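Local coordinates for protein putative ATPase Rv3679 (Mycobacterium tuberculosis H37Rv, PDB 6BS3) that forms one of the two subunits of the BagAB complex and hydrolyses ATP, an activity required for resistance to nitric oxide and to elevated glycerol, at residues R22-S35 / P154-T166. Numbering follows the deposited sequence.
Sequences RLHLVTGKGGTGKS and PVYDAIVVDAPPT. With MG (magnesium ion), chain D; ADP (adenosine-5'-diphosphate), chain C.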
ATOM      1  N   ARG A  22      24.930 -10.621  -6.741  1.00 45.08           N
ATOM      2  CA  ARG A  22      24.246 -11.922  -6.782  1.00 44.71           C
ATOM      3  C   ARG A  22      22.883 -11.841  -6.098  1.00 47.54           C
ATOM      4  O   ARG A  22      21.999 -12.645  -6.407  1.00 48.27           O
ATOM      5  CB  ARG A  22      25.079 -12.995  -6.058  1.00 45.62           C
ATOM      6  CG  ARG A  22      26.519 -13.207  -6.575  1.00 55.43           C
ATOM      7  CD  ARG A  22      26.756 -14.308  -7.629  1.00 65.63           C
ATOM      8  NE  ARG A  22      25.748 -15.377  -7.695  1.00 64.76           N
ATOM      9  CZ  ARG A  22      25.531 -16.268  -6.736  1.00 68.56           C
ATOM     10  NH1 ARG A  22      26.232 -16.223  -5.608  1.00 58.52           N
ATOM     11  NH2 ARG A  22      24.576 -17.179  -6.873  1.00 46.72           N
ATOM     12  N   LEU A  23      22.721 -10.915  -5.127  1.00 42.59           N
ATOM     13  CA  LEU A  23      21.470 -10.759  -4.377  1.00 41.02           C
ATOM     14  C   LEU A  23      20.874  -9.381  -4.549  1.00 42.89           C
ATOM     15  O   LEU A  23      21.420  -8.415  -4.025  1.00 41.49           O
ATOM     16  CB  LEU A  23      21.651 -11.105  -2.872  1.00 40.20           C
ATOM     17  CG  LEU A  23      20.452 -10.811  -1.941  1.00 43.18           C
ATOM     18  CD1 LEU A  23      19.226 -11.640  -2.323  1.00 42.48           C
ATOM     19  CD2 LEU A  23      20.837 -10.970  -0.468  1.00 42.82           C
ATOM     20  N   HIS A  24      19.723  -9.306  -5.239  1.00 39.48           N
ATOM     21  CA  HIS A  24      19.019  -8.041  -5.483  1.00 39.12           C
ATOM     22  C   HIS A  24      17.775  -7.968  -4.636  1.00 42.43           C
ATOM     23  O   HIS A  24      16.916  -8.837  -4.744  1.00 41.83           O
ATOM     24  CB  HIS A  24      18.650  -7.857  -6.970  1.00 38.81           C
ATOM     25  CG  HIS A  24      19.840  -7.796  -7.874  1.00 41.19           C
ATOM     26  ND1 HIS A  24      20.422  -6.585  -8.229  1.00 42.45           N
ATOM     27  CD2 HIS A  24      20.520  -8.798  -8.471  1.00 41.57           C
ATOM     28  CE1 HIS A  24      21.438  -6.892  -9.016  1.00 41.02           C
ATOM     29  NE2 HIS A  24      21.537  -8.211  -9.187  1.00 41.47           N
ATOM     30  N   LEU A  25      17.676  -6.942  -3.782  1.00 38.65           N
ATOM     31  CA  LEU A  25      16.496  -6.799  -2.939  1.00 39.08           C
ATOM     32  C   LEU A  25      15.684  -5.626  -3.466  1.00 43.19           C
ATOM     33  O   LEU A  25      16.218  -4.530  -3.609  1.00 44.28           O
ATOM     34  CB  LEU A  25      16.886  -6.618  -1.453  1.00 39.31           C
ATOM     35  CG  LEU A  25      17.649  -7.759  -0.782  1.00 43.92           C
ATOM     36  CD1 LEU A  25      18.601  -7.217   0.280  1.00 44.39           C
ATOM     37  CD2 LEU A  25      16.695  -8.723  -0.093  1.00 46.81           C
ATOM     38  N   VAL A  26      14.419  -5.870  -3.816  1.00 38.82           N
ATOM     39  CA  VAL A  26      13.525  -4.857  -4.390  1.00 38.28           C
ATOM     40  C   VAL A  26      12.506  -4.408  -3.356  1.00 43.69           C
ATOM     41  O   VAL A  26      11.570  -5.149  -3.003  1.00 42.23           O
ATOM     42  CB  VAL A  26      12.874  -5.300  -5.749  1.00 40.80           C
ATOM     43  CG1 VAL A  26      12.058  -4.165  -6.363  1.00 39.82           C
ATOM     44  CG2 VAL A  26      13.932  -5.791  -6.743  1.00 39.87           C
ATOM     45  N   THR A  27      12.732  -3.198  -2.827  1.00 41.55           N
ATOM     46  CA  THR A  27      11.844  -2.601  -1.841  1.00 41.10           C
ATOM     47  C   THR A  27      11.111  -1.391  -2.472  1.00 45.35           C
ATOM     48  O   THR A  27      11.222  -1.153  -3.680  1.00 46.08           O
ATOM     49  CB  THR A  27      12.559  -2.332  -0.505  1.00 42.43           C
ATOM     50  OG1 THR A  27      11.566  -2.012   0.474  1.00 39.62           O
ATOM     51  CG2 THR A  27      13.584  -1.217  -0.584  1.00 34.42           C
ATOM     52  N   GLY A  28      10.319  -0.709  -1.661  1.00 40.72           N
ATOM     53  CA  GLY A  28       9.503   0.427  -2.061  1.00 40.48           C
ATOM     54  C   GLY A  28       8.189   0.432  -1.297  1.00 44.77           C
ATOM     55  O   GLY A  28       7.810  -0.580  -0.707  1.00 43.71           O
ATOM     56  N   LYS A  29       7.486   1.568  -1.277  1.00 42.62           N
ATOM     57  CA  LYS A  29       6.206   1.670  -0.580  1.00 41.80           C
ATOM     58  C   LYS A  29       5.169   0.721  -1.246  1.00 45.74           C
ATOM     59  O   LYS A  29       5.318   0.398  -2.419  1.00 44.83           O
ATOM     60  CB  LYS A  29       5.746   3.133  -0.600  1.00 42.32           C
ATOM     61  CG  LYS A  29       4.465   3.404   0.172  1.00 40.05           C
ATOM     62  CD  LYS A  29       4.272   4.892   0.511  1.00 45.72           C
ATOM     63  CE  LYS A  29       2.834   5.181   0.874  1.00 48.67           C
ATOM     64  NZ  LYS A  29       2.416   4.453   2.083  1.00 57.96           N
ATOM     65  N   GLY A  30       4.156   0.274  -0.499  1.00 42.61           N
ATOM     66  CA  GLY A  30       3.098  -0.562  -1.060  1.00 41.79           C
ATOM     67  C   GLY A  30       2.442   0.128  -2.248  1.00 46.28           C
ATOM     68  O   GLY A  30       2.249   1.353  -2.229  1.00 45.43           O
ATOM     69  N   GLY A  31       2.160  -0.647  -3.300  1.00 42.83           N
ATOM     70  CA  GLY A  31       1.533  -0.165  -4.531  1.00 41.94           C
ATOM     71  C   GLY A  31       2.439   0.583  -5.497  1.00 45.83           C
ATOM     72  O   GLY A  31       1.944   1.117  -6.485  1.00 46.31           O
ATOM     73  N   THR A  32       3.765   0.644  -5.246  1.00 41.37           N
ATOM     74  CA  THR A  32       4.679   1.355  -6.164  1.00 40.51           C
ATOM     75  C   THR A  32       5.169   0.484  -7.327  1.00 45.30           C
ATOM     76  O   THR A  32       5.581   1.018  -8.352  1.00 46.30           O
ATOM     77  CB  THR A  32       5.834   2.022  -5.426  1.00 39.65           C
ATOM     78  OG1 THR A  32       6.562   1.034  -4.695  1.00 42.97           O
ATOM     79  CG2 THR A  32       5.364   3.156  -4.495  1.00 36.44           C
ATOM     80  N   GLY A  33       5.110  -0.838  -7.178  1.00 42.27           N
ATOM     81  CA  GLY A  33       5.510  -1.754  -8.240  1.00 41.01           C
ATOM     82  C   GLY A  33       6.628  -2.724  -7.939  1.00 44.26           C
ATOM     83  O   GLY A  33       7.227  -3.237  -8.882  1.00 46.44           O
ATOM     84  N   LYS A  34       6.911  -3.015  -6.650  1.00 38.84           N
ATOM     85  CA  LYS A  34       7.967  -3.960  -6.236  1.00 38.14           C
ATOM     86  C   LYS A  34       7.857  -5.318  -6.931  1.00 42.43           C
ATOM     87  O   LYS A  34       8.850  -5.789  -7.488  1.00 42.63           O
ATOM     88  CB  LYS A  34       7.934  -4.217  -4.717  1.00 39.62           C
ATOM     89  CG  LYS A  34       8.379  -3.071  -3.826  1.00 38.13           C
ATOM     90  CD  LYS A  34       8.303  -3.492  -2.340  1.00 35.27           C
ATOM     91  CE  LYS A  34       6.891  -3.762  -1.853  1.00 38.76           C
ATOM     92  NZ  LYS A  34       5.992  -2.590  -2.052  1.00 40.13           N
ATOM     93  N   SER A  35       6.665  -5.957  -6.870  1.00 38.17           N
ATOM     94  CA  SER A  35       6.416  -7.269  -7.470  1.00 38.11           C
ATOM     95  C   SER A  35       6.612  -7.284  -8.967  1.00 41.98           C
ATOM     96  O   SER A  35       7.283  -8.175  -9.470  1.00 41.79           O
ATOM     97  CB  SER A  35       5.025  -7.796  -7.108  1.00 39.90           C
ATOM     98  OG  SER A  35       4.883  -7.978  -5.707  1.00 42.19           O
ATOM     99  N   PRO A 154      27.900 -21.606  -8.959  1.00 54.93           N
ATOM    100  CA  PRO A 154      26.568 -21.227  -8.429  1.00 52.42           C
ATOM    101  C   PRO A 154      25.399 -21.766  -9.247  1.00 55.24           C
ATOM    102  O   PRO A 154      25.421 -21.696 -10.474  1.00 55.32           O
ATOM    103  CB  PRO A 154      26.590 -19.697  -8.457  1.00 53.83           C
ATOM    104  CG  PRO A 154      28.033 -19.329  -8.517  1.00 59.37           C
ATOM    105  CD  PRO A 154      28.689 -20.409  -9.317  1.00 55.54           C
ATOM    106  N   VAL A 155      24.379 -22.318  -8.562  1.00 51.19           N
ATOM    107  CA  VAL A 155      23.142 -22.828  -9.180  1.00 50.10           C
ATOM    108  C   VAL A 155      22.450 -21.650  -9.905  1.00 51.90           C
ATOM    109  O   VAL A 155      22.084 -21.768 -11.070  1.00 51.40           O
ATOM    110  CB  VAL A 155      22.219 -23.496  -8.113  1.00 53.63           C
ATOM    111  CG1 VAL A 155      20.795 -23.706  -8.634  1.00 53.30           C
ATOM    112  CG2 VAL A 155      22.818 -24.815  -7.626  1.00 52.98           C
ATOM    113  N   TYR A 156      22.351 -20.490  -9.226  1.00 46.65           N
ATOM    114  CA  TYR A 156      21.750 -19.288  -9.818  1.00 43.84           C
ATOM    115  C   TYR A 156      22.788 -18.225 -10.148  1.00 47.02           C
ATOM    116  O   TYR A 156      23.748 -18.041  -9.402  1.00 47.15           O
ATOM    117  CB  TYR A 156      20.653 -18.728  -8.896  1.00 41.95           C
ATOM    118  CG  TYR A 156      19.472 -19.665  -8.757  1.00 41.81           C
ATOM    119  CD1 TYR A 156      18.607 -19.892  -9.825  1.00 42.97           C
ATOM    120  CD2 TYR A 156      19.237 -20.355  -7.569  1.00 42.06           C
ATOM    121  CE1 TYR A 156      17.537 -20.782  -9.715  1.00 40.93           C
ATOM    122  CE2 TYR A 156      18.168 -21.243  -7.449  1.00 43.07           C
ATOM    123  CZ  TYR A 156      17.318 -21.455  -8.529  1.00 46.15           C
ATOM    124  OH  TYR A 156      16.244 -22.326  -8.441  1.00 43.55           O
ATOM    125  N   ASP A 157      22.596 -17.535 -11.265  1.00 43.36           N
ATOM    126  CA  ASP A 157      23.440 -16.405 -11.666  1.00 43.75           C
ATOM    127  C   ASP A 157      23.115 -15.189 -10.811  1.00 48.08           C
ATOM    128  O   ASP A 157      23.996 -14.380 -10.547  1.00 47.94           O
ATOM    129  CB  ASP A 157      23.251 -16.079 -13.147  1.00 45.76           C
ATOM    130  CG  ASP A 157      23.803 -17.195 -13.989  1.00 54.40           C
ATOM    131  OD1 ASP A 157      25.042 -17.289 -14.102  1.00 57.20           O
ATOM    132  OD2 ASP A 157      23.003 -18.014 -14.483  1.00 55.20           O
ATOM    133  N   ALA A 158      21.851 -15.073 -10.374  1.00 44.69           N
ATOM    134  CA  ALA A 158      21.360 -13.994  -9.511  1.00 44.90           C
ATOM    135  C   ALA A 158      20.088 -14.425  -8.809  1.00 46.96           C
ATOM    136  O   ALA A 158      19.385 -15.324  -9.273  1.00 47.89           O
ATOM    137  CB  ALA A 158      21.098 -12.714 -10.321  1.00 45.68           C
ATOM    138  N   ILE A 159      19.803 -13.771  -7.685  1.00 41.69           N
ATOM    139  CA  ILE A 159      18.596 -13.940  -6.876  1.00 40.18           C
ATOM    140  C   ILE A 159      17.946 -12.561  -6.793  1.00 41.05           C
ATOM    141  O   ILE A 159      18.605 -11.579  -6.438  1.00 38.83           O
ATOM    142  CB  ILE A 159      18.899 -14.492  -5.442  1.00 43.44           C
ATOM    143  CG1 ILE A 159      19.827 -15.758  -5.460  1.00 43.78           C
ATOM    144  CG2 ILE A 159      17.607 -14.723  -4.624  1.00 44.44           C
ATOM    145  CD1 ILE A 159      19.320 -16.997  -6.041  1.00 49.47           C
ATOM    146  N   VAL A 160      16.661 -12.490  -7.133  1.00 38.54           N
ATOM    147  CA  VAL A 160      15.903 -11.242  -7.049  1.00 38.76           C
ATOM    148  C   VAL A 160      14.812 -11.451  -6.003  1.00 44.04           C
ATOM    149  O   VAL A 160      14.013 -12.382  -6.107  1.00 43.07           O
ATOM    150  CB  VAL A 160      15.361 -10.717  -8.416  1.00 41.93           C
ATOM    151  CG1 VAL A 160      14.641  -9.373  -8.238  1.00 40.97           C
ATOM    152  CG2 VAL A 160      16.494 -10.599  -9.461  1.00 41.20           C
ATOM    153  N   VAL A 161      14.843 -10.637  -4.953  1.00 40.49           N
ATOM    154  CA  VAL A 161      13.858 -10.725  -3.893  1.00 39.15           C
ATOM    155  C   VAL A 161      12.851  -9.583  -4.029  1.00 44.23           C
ATOM    156  O   VAL A 161      13.240  -8.407  -4.082  1.00 42.56           O
ATOM    157  CB  VAL A 161      14.500 -10.815  -2.469  1.00 41.04           C
ATOM    158  CG1 VAL A 161      13.444 -10.990  -1.381  1.00 40.51           C
ATOM    159  CG2 VAL A 161      15.518 -11.950  -2.398  1.00 40.19           C
ATOM    160  N   ASP A 162      11.546  -9.955  -4.147  1.00 41.14           N
ATOM    161  CA  ASP A 162      10.393  -9.066  -4.086  1.00 40.16           C
ATOM    162  C   ASP A 162      10.291  -8.953  -2.542  1.00 44.16           C
ATOM    163  O   ASP A 162       9.777  -9.840  -1.860  1.00 42.52           O
ATOM    164  CB  ASP A 162       9.183  -9.742  -4.740  1.00 41.59           C
ATOM    165  CG  ASP A 162       7.820  -9.085  -4.607  1.00 47.44           C
ATOM    166  OD1 ASP A 162       7.735  -7.984  -4.024  1.00 52.73           O
ATOM    167  OD2 ASP A 162       6.838  -9.682  -5.064  1.00 48.32           O
ATOM    168  N   ALA A 163      10.961  -7.931  -2.003  1.00 41.28           N
ATOM    169  CA  ALA A 163      11.186  -7.733  -0.571  1.00 40.33           C
ATOM    170  C   ALA A 163      10.044  -7.024   0.196  1.00 43.93           C
ATOM    171  O   ALA A 163       9.192  -6.397  -0.432  1.00 43.41           O
ATOM    172  CB  ALA A 163      12.507  -6.976  -0.386  1.00 40.20           C
ATOM    173  N   PRO A 164      10.045  -7.042   1.552  1.00 41.08           N
ATOM    174  CA  PRO A 164       9.058  -6.254   2.296  1.00 41.10           C
ATOM    175  C   PRO A 164       9.116  -4.737   1.935  1.00 45.06           C
ATOM    176  O   PRO A 164      10.120  -4.262   1.377  1.00 43.52           O
ATOM    177  CB  PRO A 164       9.453  -6.519   3.759  1.00 42.34           C
ATOM    178  CG  PRO A 164      10.147  -7.817   3.741  1.00 46.10           C
ATOM    179  CD  PRO A 164      10.967  -7.715   2.494  1.00 42.79           C
ATOM    180  N   PRO A 165       8.044  -3.952   2.213  1.00 41.04           N
ATOM    181  CA  PRO A 165       8.060  -2.529   1.821  1.00 41.73           C
ATOM    182  C   PRO A 165       9.078  -1.648   2.559  1.00 46.12           C
ATOM    183  O   PRO A 165       9.743  -2.101   3.490  1.00 44.81           O
ATOM    184  CB  PRO A 165       6.601  -2.087   2.075  1.00 43.40           C
ATOM    185  CG  PRO A 165       6.120  -2.986   3.141  1.00 44.82           C
ATOM    186  CD  PRO A 165       6.752  -4.316   2.838  1.00 40.51           C
ATOM    187  N   THR A 166       9.170  -0.367   2.155  1.00 45.24           N
ATOM    188  CA  THR A 166      10.114   0.626   2.717  1.00 45.55           C
ATOM    189  C   THR A 166      10.024   0.809   4.243  1.00 50.26           C
ATOM    190  O   THR A 166      11.055   1.067   4.878  1.00 50.37           O
ATOM    191  CB  THR A 166      10.016   1.990   2.000  1.00 49.18           C
ATOM    192  OG1 THR A 166       8.694   2.499   2.115  1.00 51.83           O
ATOM    193  CG2 THR A 166      10.382   1.899   0.524  1.00 46.91           C
TER
HETATM  194 MG    MG D 402       3.618  -6.927  -4.122  1.00 36.74          MG
HETATM  195  PB  ADP C 401       3.832  -3.526  -4.980  1.00 42.91           P
HETATM  196  O1B ADP C 401       4.324  -4.989  -5.003  1.00 43.66           O
HETATM  197  O2B ADP C 401       2.597  -3.417  -4.055  1.00 49.22           O
HETATM  198  O3B ADP C 401       4.894  -2.524  -4.619  1.00 41.74           O
HETATM  199  PA  ADP C 401       2.709  -4.024  -7.684  1.00 43.89           P
HETATM  200  O1A ADP C 401       1.689  -5.070  -7.200  1.00 45.13           O
HETATM  201  O2A ADP C 401       3.807  -4.646  -8.459  1.00 43.04           O
HETATM  202  O3A ADP C 401       3.276  -3.213  -6.437  1.00 42.93           O
HETATM  203  O5' ADP C 401       2.002  -2.805  -8.412  1.00 45.43           O
HETATM  204  C5' ADP C 401       0.847  -2.069  -7.946  1.00 44.12           C
HETATM  205  C4' ADP C 401      -0.126  -1.959  -9.097  1.00 45.72           C
HETATM  206  O4' ADP C 401       0.457  -1.148 -10.138  1.00 46.42           O
HETATM  207  C3' ADP C 401      -0.532  -3.272  -9.770  1.00 49.81           C
HETATM  208  O3' ADP C 401      -1.899  -3.215 -10.147  1.00 53.27           O
HETATM  209  C2' ADP C 401       0.403  -3.342 -10.985  1.00 47.49           C
HETATM  210  O2' ADP C 401      -0.090  -4.147 -12.052  1.00 47.19           O
HETATM  211  C1' ADP C 401       0.511  -1.865 -11.359  1.00 45.50           C
HETATM  212  N9  ADP C 401       1.736  -1.486 -12.062  1.00 47.04           N
HETATM  213  C8  ADP C 401       3.030  -1.674 -11.643  1.00 48.39           C
HETATM  214  N7  ADP C 401       3.932  -1.162 -12.445  1.00 48.19           N
HETATM  215  C5  ADP C 401       3.181  -0.601 -13.469  1.00 47.04           C
HETATM  216  C6  ADP C 401       3.539   0.129 -14.626  1.00 44.98           C
HETATM  217  N6  ADP C 401       4.798   0.387 -14.984  1.00 43.84           N
HETATM  218  N1  ADP C 401       2.540   0.591 -15.414  1.00 46.36           N
HETATM  219  C2  ADP C 401       1.273   0.327 -15.073  1.00 46.22           C
HETATM  220  N3  ADP C 401       0.817  -0.366 -14.024  1.00 49.12           N
HETATM  221  C4  ADP C 401       1.827  -0.796 -13.246  1.00 47.61           C
HETATM  222  O   HOH W   1       7.658 -10.639  -7.714  1.00 51.22           O
HETATM  223  O   HOH W   2       5.279  -7.093  -3.082  1.00 44.85           O
HETATM  224  O   HOH W   3       3.047  -8.799  -3.329  1.00 52.95           O
HETATM  225  O   HOH W   4       2.673  -5.488  -2.477  1.00 61.85           O
HETATM  226  O   HOH W   5       2.135  -7.159  -5.583  1.00 44.02           O
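V161 lies against two leucines, its CG2 3.7 Å from L23 CD1 and its CB facing L25 CD2, on the sheet face under helix 130-146. Strands 23-28 and 158-162 are parallel neighbours in the sheet of a P-loop NTPase: the first runs into the Walker A loop and the second brings D162, placed like a Walker B aspartate, up to the magnesium site. Nearly straight bonds join H24 N to I159 O and V161 N to H24 O. On the opposite face V26 CG2 meets V160 CG1, and V26 packs on A38 and L41 of helix 34-46. Late in strand 23-28, T27 OG1, anti to its own N (chi1 -168°), donates in the carbonyl plane to P164 O at 2.8 Å, tying the segment after D162 to the strand before the P-loop. K34 bends back at chi3 and chi4; its NZ donates to G28 O from above the carbonyl plane and to ADP O3B, also held by the G33 and K34 amides. S35 OG, ADP O1B and four waters bind the magnesium ion. D162 serves it from the second shell: OD1 accepts from a bound water, OD2 from S35 OG at 2.7 Å on the syn side, 25° out of the carboxylate plane.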